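Local structure of glycosyl hydrolase 25 (Streptococcus pneumoniae, 4FF5) at residues A[56-61]-A[79-84]; A[153-158]-A[182-187]; A[162-167]-A[194-199]; A[203-208]-A[226-231]. The protein probably cleaves bacterial cell-wall glycan as a family 25 glycosyl hydrolase, and is a virulence factor taking part in host-cell invasion. All blocks are in the same frame, centred on the assembly; numbering follows the deposited sequence.

Contact 1 (A[56-61]-A[79-84]); sequences DLSGWQ and IVRVHS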
# COMPACT_ATOMS: atom_id res chain seq x y z
N ASP A 56 -6.19 -0.51 2.86
CA ASP A 56 -5.59 0.38 1.88
C ASP A 56 -6.71 1.19 1.22
O ASP A 56 -7.83 0.69 1.02
CB ASP A 56 -4.65 -0.33 0.90
CG ASP A 56 -5.35 -1.37 0.03
OD1 ASP A 56 -5.35 -2.57 0.42
OD2 ASP A 56 -5.91 -0.99 -1.03
N LEU A 57 -6.38 2.45 0.92
CA LEU A 57 -7.33 3.45 0.48
C LEU A 57 -6.69 4.26 -0.61
O LEU A 57 -5.46 4.39 -0.67
CB LEU A 57 -7.63 4.44 1.62
CG LEU A 57 -8.37 4.01 2.85
CD1 LEU A 57 -8.18 5.09 3.89
CD2 LEU A 57 -9.85 3.84 2.51
N SER A 58 -7.54 4.83 -1.46
CA SER A 58 -7.14 5.69 -2.56
C SER A 58 -8.19 6.81 -2.70
O SER A 58 -9.14 6.88 -1.90
CB SER A 58 -7.06 4.89 -3.87
OG SER A 58 -8.36 4.60 -4.34
N GLY A 59 -8.04 7.63 -3.74
CA GLY A 59 -9.01 8.67 -4.07
C GLY A 59 -10.40 8.15 -4.42
O GLY A 59 -11.35 8.92 -4.40
N TRP A 60 -10.52 6.85 -4.73
CA TRP A 60 -11.83 6.18 -4.90
C TRP A 60 -12.64 6.05 -3.63
O TRP A 60 -13.85 5.80 -3.68
CB TRP A 60 -11.64 4.81 -5.55
CG TRP A 60 -11.10 4.94 -6.96
CD1 TRP A 60 -9.85 4.56 -7.44
CD2 TRP A 60 -11.79 5.53 -8.11
NE1 TRP A 60 -9.73 4.86 -8.78
CE2 TRP A 60 -10.86 5.44 -9.24
CE3 TRP A 60 -13.04 6.11 -8.31
CZ2 TRP A 60 -11.19 5.92 -10.50
CZ3 TRP A 60 -13.36 6.58 -9.59
CH2 TRP A 60 -12.45 6.48 -10.66
N GLN A 61 -11.99 6.19 -2.48
CA GLN A 61 -12.67 6.29 -1.20
C GLN A 61 -12.68 7.76 -0.75
O GLN A 61 -11.67 8.27 -0.28
CB GLN A 61 -11.97 5.41 -0.16
CG GLN A 61 -12.14 3.92 -0.40
CD GLN A 61 -11.32 3.42 -1.58
OE1 GLN A 61 -10.13 3.69 -1.69
NE2 GLN A 61 -11.98 2.69 -2.49
N ILE A 79 -2.69 1.91 4.36
CA ILE A 79 -1.77 2.13 3.27
C ILE A 79 -2.48 2.97 2.22
O ILE A 79 -3.47 2.53 1.63
CB ILE A 79 -1.27 0.80 2.67
CG1 ILE A 79 -0.71 -0.12 3.76
CG2 ILE A 79 -0.19 1.07 1.63
CD1 ILE A 79 -0.09 -1.40 3.20
N VAL A 80 -1.95 4.16 1.98
CA VAL A 80 -2.69 5.20 1.22
C VAL A 80 -2.07 5.42 -0.18
O VAL A 80 -0.85 5.55 -0.31
CB VAL A 80 -2.70 6.54 2.02
CG1 VAL A 80 -3.29 7.70 1.19
CG2 VAL A 80 -3.51 6.38 3.30
N ARG A 81 -2.90 5.48 -1.22
CA ARG A 81 -2.39 5.70 -2.57
C ARG A 81 -1.99 7.15 -2.77
O ARG A 81 -2.78 8.04 -2.47
CB ARG A 81 -3.42 5.35 -3.63
CG ARG A 81 -2.80 5.28 -5.01
CD ARG A 81 -3.83 4.94 -6.08
NE ARG A 81 -4.70 6.08 -6.40
CZ ARG A 81 -5.55 6.10 -7.43
NH1 ARG A 81 -5.63 5.07 -8.25
NH2 ARG A 81 -6.33 7.17 -7.64
N VAL A 82 -0.78 7.38 -3.25
CA VAL A 82 -0.28 8.75 -3.53
C VAL A 82 -0.16 9.00 -5.05
O VAL A 82 -0.43 10.11 -5.55
CB VAL A 82 1.04 9.00 -2.76
CG1 VAL A 82 1.68 10.35 -3.09
CG2 VAL A 82 0.76 8.94 -1.26
N HIS A 83 0.22 7.97 -5.79
CA HIS A 83 0.41 8.11 -7.22
C HIS A 83 -0.20 6.97 -7.99
O HIS A 83 -0.09 5.81 -7.58
CB HIS A 83 1.91 8.20 -7.50
CG HIS A 83 2.26 8.73 -8.87
ND1 HIS A 83 2.59 7.94 -9.89
CD2 HIS A 83 2.33 10.04 -9.35
CE1 HIS A 83 2.87 8.68 -10.97
NE2 HIS A 83 2.70 9.96 -10.65
N SER A 84 -0.85 7.27 -9.10
CA SER A 84 -0.96 6.26 -10.15
C SER A 84 -0.25 6.64 -11.44
O SER A 84 -0.38 7.76 -11.96
CB SER A 84 -2.41 5.93 -10.47
OG SER A 84 -2.39 5.15 -11.65
O HOH W 1 -7.65 5.08 -10.68
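The end of strand 54-57 runs parallel to the middle of strand 77-84 in the first beta-alpha-beta unit of the TIM barrel, in which helix 68-73 makes the crossover. Leu57 takes both backbone bonds: its N gives a hydrogen to Ile79 O (3.0 Å), in the plane of that carbonyl, and its O receives Arg81 N (2.8 Å) almost along the C=O axis. Asp56 pairs with Ile79 on one face of the sheet, their CB atoms 4.0 Å apart, while Leu57 and Val80 share the other face, where Val80 meets helix 104-112. The carboxylate of Asp56 leads away from Ile79. Its CG takes the crowded position between N and the carbonyl carbon (chi1 62°), and OD1 is gripped by Asn247 ND2 and Gln230 NE2. OD2 lies close to Asp245 OD1, and such crowding of acids may raise the pKa of one of them. Beyond the strand, Ser58 to Gln61 form a type I turn. Ser58 OG accepts from Trp60 N in an ST turn, and Gln61 OE1 folds back to accept from Ser58 N (2.8 Å). The Arg81 side chain runs alongside the turn, bent at chi3 (75°), with Ser58 CB over one guanidinium face, 3.7 Å from NE. Asp101 OD2 forms a salt bridge with Arg81 NE and also accepts from Gly59 N, so one carboxylate oxygen holds both arginine and turn. The Trp60 ring and the guanidinium stand 61° apart, and one water bridges their edges, accepting from Trp60 NE1 at 2.8 Å and from Arg81 NH1 at 3.2 Å.

Contact 2 (A[153-158]-A[182-187]); sequences LDVEDK and IGIYVG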
# COMPACT_ATOMS: atom_id res chain seq x y z
N LEU A 153 5.31 -0.38 -3.93
CA LEU A 153 5.13 -0.38 -5.38
C LEU A 153 4.03 -1.35 -5.72
O LEU A 153 4.18 -2.56 -5.49
CB LEU A 153 6.43 -0.85 -6.08
CG LEU A 153 7.48 0.26 -6.33
CD1 LEU A 153 8.04 0.82 -5.02
CD2 LEU A 153 8.58 -0.28 -7.25
N ASP A 154 2.90 -0.83 -6.20
CA ASP A 154 1.76 -1.66 -6.61
C ASP A 154 1.97 -2.03 -8.08
O ASP A 154 1.82 -1.20 -8.97
CB ASP A 154 0.45 -0.90 -6.36
CG ASP A 154 -0.76 -1.52 -7.08
OD1 ASP A 154 -0.64 -2.60 -7.67
OD2 ASP A 154 -1.81 -0.89 -7.10
N VAL A 155 2.35 -3.29 -8.31
CA VAL A 155 2.69 -3.75 -9.65
C VAL A 155 1.60 -4.69 -10.15
O VAL A 155 1.38 -5.76 -9.55
CB VAL A 155 4.05 -4.49 -9.64
CG1 VAL A 155 4.39 -5.01 -11.03
CG2 VAL A 155 5.14 -3.56 -9.13
N GLU A 156 0.88 -4.34 -11.21
CA GLU A 156 -0.13 -5.29 -11.68
C GLU A 156 -0.43 -5.36 -13.15
O GLU A 156 -1.18 -6.24 -13.58
CB GLU A 156 -1.41 -5.17 -10.88
CG GLU A 156 -2.03 -3.80 -10.87
CD GLU A 156 -3.14 -3.72 -9.80
OE1 GLU A 156 -4.28 -3.94 -10.18
OE2 GLU A 156 -2.88 -3.46 -8.60
N ASP A 157 0.12 -4.47 -13.94
CA ASP A 157 0.13 -4.79 -15.36
C ASP A 157 1.39 -4.41 -16.08
O ASP A 157 2.18 -3.57 -15.62
CB ASP A 157 -1.13 -4.32 -16.07
CG ASP A 157 -1.58 -2.99 -15.60
OD1 ASP A 157 -2.80 -2.85 -15.34
OD2 ASP A 157 -0.68 -2.11 -15.46
N LYS A 158 1.59 -5.10 -17.20
CA LYS A 158 2.83 -5.00 -17.94
C LYS A 158 2.79 -3.73 -18.77
O LYS A 158 2.04 -3.64 -19.74
CB LYS A 158 3.03 -6.21 -18.84
CG LYS A 158 4.42 -6.26 -19.46
CD LYS A 158 4.49 -7.17 -20.66
CE LYS A 158 4.36 -6.40 -21.96
NZ LYS A 158 4.57 -7.30 -23.13
N ILE A 182 11.05 -0.07 1.28
CA ILE A 182 10.48 -0.15 -0.07
C ILE A 182 9.99 -1.58 -0.33
O ILE A 182 10.79 -2.51 -0.48
CB ILE A 182 11.46 0.27 -1.18
CG1 ILE A 182 12.12 1.61 -0.88
CG2 ILE A 182 10.73 0.40 -2.51
CD1 ILE A 182 13.10 2.01 -1.98
N GLY A 183 8.67 -1.72 -0.37
CA GLY A 183 8.07 -3.04 -0.54
C GLY A 183 7.40 -3.15 -1.87
O GLY A 183 7.16 -2.13 -2.55
N ILE A 184 7.09 -4.38 -2.28
CA ILE A 184 6.40 -4.60 -3.56
C ILE A 184 5.08 -5.36 -3.34
O ILE A 184 5.05 -6.35 -2.65
CB ILE A 184 7.29 -5.33 -4.61
CG1 ILE A 184 6.50 -5.53 -5.92
CG2 ILE A 184 7.80 -6.68 -4.05
CD1 ILE A 184 7.33 -6.00 -7.11
N TYR A 185 4.00 -4.83 -3.91
CA TYR A 185 2.74 -5.54 -4.04
C TYR A 185 2.64 -6.13 -5.45
O TYR A 185 2.77 -5.42 -6.46
CB TYR A 185 1.60 -4.55 -3.78
CG TYR A 185 0.19 -4.98 -4.14
CD1 TYR A 185 -0.70 -5.41 -3.17
CD2 TYR A 185 -0.26 -4.92 -5.47
CE1 TYR A 185 -2.01 -5.74 -3.49
CE2 TYR A 185 -1.57 -5.27 -5.80
CZ TYR A 185 -2.43 -5.68 -4.82
OH TYR A 185 -3.73 -6.01 -5.17
N VAL A 186 2.44 -7.45 -5.52
CA VAL A 186 2.34 -8.12 -6.83
C VAL A 186 1.59 -9.45 -6.68
O VAL A 186 1.77 -10.16 -5.69
CB VAL A 186 3.76 -8.27 -7.48
CG1 VAL A 186 4.71 -9.12 -6.63
CG2 VAL A 186 3.67 -8.79 -8.91
N GLY A 187 0.74 -9.77 -7.65
CA GLY A 187 0.04 -11.07 -7.63
C GLY A 187 1.02 -12.18 -7.98
O GLY A 187 2.06 -11.94 -8.63
O HOH W 2 0.08 -8.06 -9.78
O HOH W 3 -4.91 -2.85 -6.06
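Tyr185 sits on strand 182-186, the parallel neighbour of strand 151-155 in a beta-alpha-beta unit of the TIM barrel, and its side chain leaves the sheet on the same face as that of Asp154. CG is anti to the backbone N (chi1 167°), so the ring lies beside Asp154 and points the same way. CB rests 3.7 Å from Leu153 O, the carbonyl that accepts Tyr185 N from above its plane. Further out, CD2 meets Asp154 OD1 at 3.2 Å, with carboxylate and ring planes 76° apart. CE2 lies 3.6 Å from Glu156 OE2, whose carboxylate is turned only 22° from the ring. At the tip, OH bonds Gln230 OE1 and touches a water only weakly. Asp154 OD1 and Glu156 OE2 approach to 2.6 Å, a spacing that suggests one acid is protonated. The Asp-Val-Glu sequence matches the acidic DxE signature of family 25 lysozymes at a strand's C-terminal end, so this is probably active-site ground. On the face carrying Leu153, Val155 and Ile184 the contacts are apolar: Val155 CG2 meets Ile184 CD1 at 3.9 Å, and Leu153 CD1 also touches Ile182 CG2; helix 163-177 covers them. Val155 N bonds Tyr185 O, and a water then links the segments, donating to Val155 O (2.7 Å) and accepting from Gly187 N (2.8 Å).

Contact 3 (A[162-167]-A[194-199]); sequences NMNEGV and HSIDTG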
# COMPACT_ATOMS: atom_id res chain seq x y z
N ASN A 162 10.15 -5.47 -20.56
CA ASN A 162 10.79 -6.12 -19.43
C ASN A 162 10.28 -5.41 -18.17
O ASN A 162 10.89 -4.45 -17.67
CB ASN A 162 12.33 -6.07 -19.54
CG ASN A 162 13.05 -7.00 -18.56
OD1 ASN A 162 14.03 -7.68 -18.92
ND2 ASN A 162 12.59 -7.03 -17.33
N MET A 163 9.13 -5.88 -17.70
CA MET A 163 8.51 -5.29 -16.52
C MET A 163 9.41 -5.42 -15.29
O MET A 163 9.42 -4.52 -14.45
CB MET A 163 7.10 -5.88 -16.28
CG MET A 163 6.19 -5.01 -15.44
SD MET A 163 6.03 -3.32 -16.05
CE MET A 163 5.27 -2.64 -14.57
N ASN A 164 10.17 -6.52 -15.18
CA ASN A 164 11.08 -6.70 -14.04
C ASN A 164 12.11 -5.57 -13.96
O ASN A 164 12.36 -5.02 -12.88
CB ASN A 164 11.80 -8.06 -14.09
CG ASN A 164 12.62 -8.33 -12.83
OD1 ASN A 164 12.19 -8.01 -11.72
ND2 ASN A 164 13.79 -8.94 -13.00
N GLU A 165 12.65 -5.20 -15.11
CA GLU A 165 13.61 -4.09 -15.21
C GLU A 165 12.98 -2.74 -14.86
O GLU A 165 13.55 -1.95 -14.11
CB GLU A 165 14.23 -4.03 -16.61
CG GLU A 165 15.34 -5.03 -16.83
N GLY A 166 11.79 -2.48 -15.41
CA GLY A 166 11.08 -1.23 -15.12
C GLY A 166 10.76 -1.09 -13.65
O GLY A 166 10.90 0.00 -13.08
N VAL A 167 10.31 -2.19 -13.03
CA VAL A 167 10.01 -2.19 -11.59
C VAL A 167 11.27 -1.84 -10.80
O VAL A 167 11.24 -1.01 -9.88
CB VAL A 167 9.43 -3.54 -11.15
CG1 VAL A 167 9.45 -3.67 -9.62
CG2 VAL A 167 8.01 -3.70 -11.69
N HIS A 194 6.19 -12.62 -15.39
CA HIS A 194 7.17 -11.62 -15.81
C HIS A 194 8.45 -11.69 -15.04
O HIS A 194 9.27 -10.76 -15.13
CB HIS A 194 6.56 -10.23 -15.76
CG HIS A 194 5.34 -10.10 -16.63
ND1 HIS A 194 5.42 -9.85 -17.96
CD2 HIS A 194 3.99 -10.24 -16.34
CE1 HIS A 194 4.18 -9.81 -18.48
NE2 HIS A 194 3.30 -10.03 -17.49
N SER A 195 8.66 -12.79 -14.32
CA SER A 195 9.90 -12.97 -13.57
C SER A 195 10.23 -11.74 -12.72
O SER A 195 11.39 -11.30 -12.68
CB SER A 195 11.06 -13.25 -14.54
OG SER A 195 10.83 -14.43 -15.29
N ILE A 196 9.21 -11.19 -12.06
CA ILE A 196 9.38 -10.03 -11.19
C ILE A 196 10.15 -10.46 -9.95
O ILE A 196 9.65 -11.22 -9.12
CB ILE A 196 8.04 -9.41 -10.74
CG1 ILE A 196 7.12 -9.07 -11.93
CG2 ILE A 196 8.32 -8.18 -9.89
CD1 ILE A 196 7.62 -7.97 -12.86
N ASP A 197 11.37 -9.96 -9.87
CA ASP A 197 12.29 -10.26 -8.78
C ASP A 197 11.92 -9.41 -7.58
O ASP A 197 11.92 -8.18 -7.65
CB ASP A 197 13.70 -9.91 -9.23
CG ASP A 197 14.78 -10.49 -8.32
OD1 ASP A 197 14.49 -10.95 -7.20
OD2 ASP A 197 15.95 -10.47 -8.76
N THR A 198 11.60 -10.06 -6.47
CA THR A 198 11.25 -9.32 -5.26
C THR A 198 12.44 -9.17 -4.28
O THR A 198 12.32 -8.52 -3.24
CB THR A 198 10.05 -9.95 -4.52
OG1 THR A 198 10.44 -11.20 -3.93
CG2 THR A 198 8.88 -10.18 -5.49
N GLY A 199 13.58 -9.77 -4.64
CA GLY A 199 14.74 -9.90 -3.75
C GLY A 199 15.28 -8.62 -3.13
O GLY A 199 15.66 -8.59 -1.97
O HOH W 4 7.91 -8.45 -18.68
O HOH W 5 10.07 -8.89 -16.91
O HOH W 6 11.99 -6.11 -9.71
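Asn164 and Ile196 point past one another where the first turn of helix 163-177 meets the loop after helix 188-193. The Asn164 amide, with CG anti to the backbone N (chi1 -173°), extends along the loop and lies oblique to the Asp197 carboxylate, the two planes 34° apart. Its OD1 receives Asp197 N at 2.8 Å in a nearly straight bond that comes from well above the amide plane. Ile196 reaches in the other direction: CD1 packs against the first helical residues, 3.7 Å from Asn164 N and 4.0 Å from Met163 CB. Met163 runs alongside Ile196; its far end turns away from the loop, and the side chain also packs on Phe190 of helix 188-193. Water relays serve the helix's first amides: one water accepts from Asn164 N and donates to His194 O (2.7 Å), and another joins Met163 N to His194 ND1. Asp197 OD1 accepts from Gly199 N, closing an Asx turn. Ser195, at positive phi, is the C-prime residue of the Schellman motif that ends helix 188-193, with Ile196 N bonded to Met191 O. The contact thus ties the N-terminus of one outer helix to a Schellman-capped helix end in the layer surrounding a TIM-barrel sheet.

Contact 4 (A[203-208]-A[226-231]); sequences SVWIPS and YDIHQY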
# COMPACT_ATOMS: atom_id res chain seq x y z
N SER A 203 10.03 -5.80 1.77
CA SER A 203 8.83 -6.56 2.10
C SER A 203 8.02 -6.90 0.85
O SER A 203 8.17 -6.26 -0.20
CB SER A 203 7.94 -5.77 3.07
OG SER A 203 6.84 -6.56 3.53
N VAL A 204 7.14 -7.90 0.97
CA VAL A 204 6.28 -8.32 -0.13
C VAL A 204 4.84 -8.36 0.35
O VAL A 204 4.54 -8.84 1.46
CB VAL A 204 6.71 -9.68 -0.75
CG1 VAL A 204 5.79 -10.05 -1.91
CG2 VAL A 204 8.17 -9.60 -1.24
N TRP A 205 3.94 -7.85 -0.49
CA TRP A 205 2.54 -7.76 -0.17
C TRP A 205 1.81 -8.40 -1.31
O TRP A 205 2.10 -8.08 -2.48
CB TRP A 205 2.25 -6.27 -0.04
CG TRP A 205 0.84 -5.84 0.13
CD1 TRP A 205 -0.28 -6.58 0.54
CD2 TRP A 205 0.36 -4.48 -0.06
NE1 TRP A 205 -1.40 -5.76 0.60
CE2 TRP A 205 -1.08 -4.50 0.22
CE3 TRP A 205 0.96 -3.29 -0.47
CZ2 TRP A 205 -1.86 -3.34 0.14
CZ3 TRP A 205 0.16 -2.14 -0.57
CH2 TRP A 205 -1.22 -2.18 -0.28
N ILE A 206 0.95 -9.38 -1.03
CA ILE A 206 0.33 -10.15 -2.13
C ILE A 206 -1.19 -10.21 -2.03
O ILE A 206 -1.74 -10.56 -0.98
CB ILE A 206 0.92 -11.60 -2.28
CG1 ILE A 206 2.44 -11.58 -2.44
CG2 ILE A 206 0.28 -12.33 -3.47
CD1 ILE A 206 3.11 -12.96 -2.43
N PRO A 207 -1.88 -9.90 -3.15
CA PRO A 207 -3.34 -10.07 -3.13
C PRO A 207 -3.77 -11.52 -3.41
O PRO A 207 -3.16 -12.20 -4.25
CB PRO A 207 -3.81 -9.16 -4.27
CG PRO A 207 -2.66 -9.21 -5.27
CD PRO A 207 -1.40 -9.31 -4.43
N SER A 208 -4.80 -11.99 -2.72
CA SER A 208 -5.46 -13.25 -3.11
C SER A 208 -6.86 -13.25 -2.51
O SER A 208 -7.00 -13.29 -1.30
CB SER A 208 -4.67 -14.46 -2.61
OG SER A 208 -5.29 -15.67 -3.00
N TYR A 226 6.02 -13.78 2.04
CA TYR A 226 5.40 -12.45 2.06
C TYR A 226 5.01 -12.02 3.50
O TYR A 226 4.75 -12.86 4.38
CB TYR A 226 4.21 -12.47 1.11
CG TYR A 226 3.17 -13.50 1.50
CD1 TYR A 226 2.11 -13.17 2.34
CD2 TYR A 226 3.27 -14.82 1.03
CE1 TYR A 226 1.18 -14.12 2.73
CE2 TYR A 226 2.35 -15.79 1.43
CZ TYR A 226 1.31 -15.43 2.27
OH TYR A 226 0.38 -16.37 2.63
N ASP A 227 4.93 -10.70 3.72
CA ASP A 227 4.62 -10.15 5.03
C ASP A 227 3.14 -9.85 5.21
O ASP A 227 2.61 -9.84 6.32
CB ASP A 227 5.39 -8.85 5.24
CG ASP A 227 6.85 -9.07 5.54
OD1 ASP A 227 7.22 -10.17 5.97
OD2 ASP A 227 7.63 -8.11 5.36
N ILE A 228 2.46 -9.56 4.11
CA ILE A 228 1.10 -9.02 4.22
C ILE A 228 0.27 -9.47 3.00
O ILE A 228 0.79 -9.60 1.89
CB ILE A 228 1.14 -7.47 4.45
CG1 ILE A 228 -0.27 -6.86 4.58
CG2 ILE A 228 2.04 -6.77 3.42
CD1 ILE A 228 -0.30 -5.49 5.24
N HIS A 229 -1.00 -9.74 3.26
CA HIS A 229 -1.92 -10.38 2.32
C HIS A 229 -3.15 -9.53 2.14
O HIS A 229 -3.89 -9.25 3.09
CB HIS A 229 -2.25 -11.78 2.84
CG HIS A 229 -3.43 -12.45 2.19
ND1 HIS A 229 -4.20 -13.34 2.84
CD2 HIS A 229 -3.95 -12.36 0.88
CE1 HIS A 229 -5.18 -13.78 2.03
NE2 HIS A 229 -5.02 -13.19 0.83
N GLN A 230 -3.38 -9.09 0.91
CA GLN A 230 -4.60 -8.38 0.59
C GLN A 230 -5.70 -9.40 0.30
O GLN A 230 -5.67 -10.05 -0.76
CB GLN A 230 -4.39 -7.50 -0.62
CG GLN A 230 -5.50 -6.46 -0.77
CD GLN A 230 -5.32 -5.66 -2.03
OE1 GLN A 230 -5.41 -6.21 -3.15
NE2 GLN A 230 -5.11 -4.34 -1.88
N TYR A 231 -6.65 -9.57 1.22
CA TYR A 231 -7.54 -10.73 1.10
C TYR A 231 -8.91 -10.50 0.45
O TYR A 231 -9.60 -11.46 0.09
CB TYR A 231 -7.68 -11.48 2.44
CG TYR A 231 -8.46 -10.77 3.55
CD1 TYR A 231 -9.85 -10.76 3.58
CD2 TYR A 231 -7.78 -10.17 4.62
CE1 TYR A 231 -10.56 -10.14 4.61
CE2 TYR A 231 -8.47 -9.55 5.66
CZ TYR A 231 -9.84 -9.55 5.66
OH TYR A 231 -10.51 -8.94 6.70
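Strands 203-207 and 228-231 are parallel neighbours in the TIM-barrel sheet, their axes 19° apart and linked by a loop crossover without a helix. The inner shell is a regular ladder: Ile206 N gives to Ile228 O, Ile206 O takes Gln230 N from above its carbonyl plane, and Ser208 N gives to Gln230 O (2.9 Å). At the start of the ladder Val204 O is forked, accepting Asp227 N (3.0 Å) and, weakly, Ile228 N. Trp205, Ile228 and Gln230 share one face. Trp205 and Ile228 lie side by side, CB to CG2 3.5 Å, and the indole turns its edge to Ile228 O while NE1 reaches Gln230 CB at 3.7 Å. Ring and amide planes stand 80° apart. The Ile206 side chain, on the other face, crosses that of Tyr226 at about a right angle, CD1 3.7 Å from Tyr226 CB. The next shell fixes these groups. Asn247 OD1 accepts from Trp205 NE1, and the indole also meets the rings of Tyr185 and Trp152 edge-to-face. Gln230, extended from an anti chi1 (-165°), has its OE1 bonded by Tyr209 OH. Near the start of strand 203-207, Ser203 OG donates to Asp227 OD2 over a short 2.5 Å, and Lys261 forms a salt bridge with the same oxygen, which would help hold its negative charge. His229 lies with Tyr231 CB over one face of its ring, and its NE2 gives a hydrogen, nearly in the ring plane, to a lone pair of Ser208 O at 2.9 Å.

Overall arrangement
Contacts 1, 2 and 4 sit on one barrel sheet, and Gln230 of contact 4 joins the other two: its NE2 lies 2.9 Å from Asp56 OD1 and its OE1 2.6 Å from Tyr185 OH. Contacts 1 and 2 themselves do not touch, their nearest atoms staying about 6 Å apart. Contact 4 is the direct sheet neighbour of contact 2, where Ile184 O meets Trp205 N, and their centres are about 10 Å apart. Contact 3 lies outside the sheet, about 9 Å from contact 2 between centres, and packs Ile196 on Ile184. The acids of contacts 1 and 2 gather toward the probable active site, whereas contact 3 belongs to the outer layer.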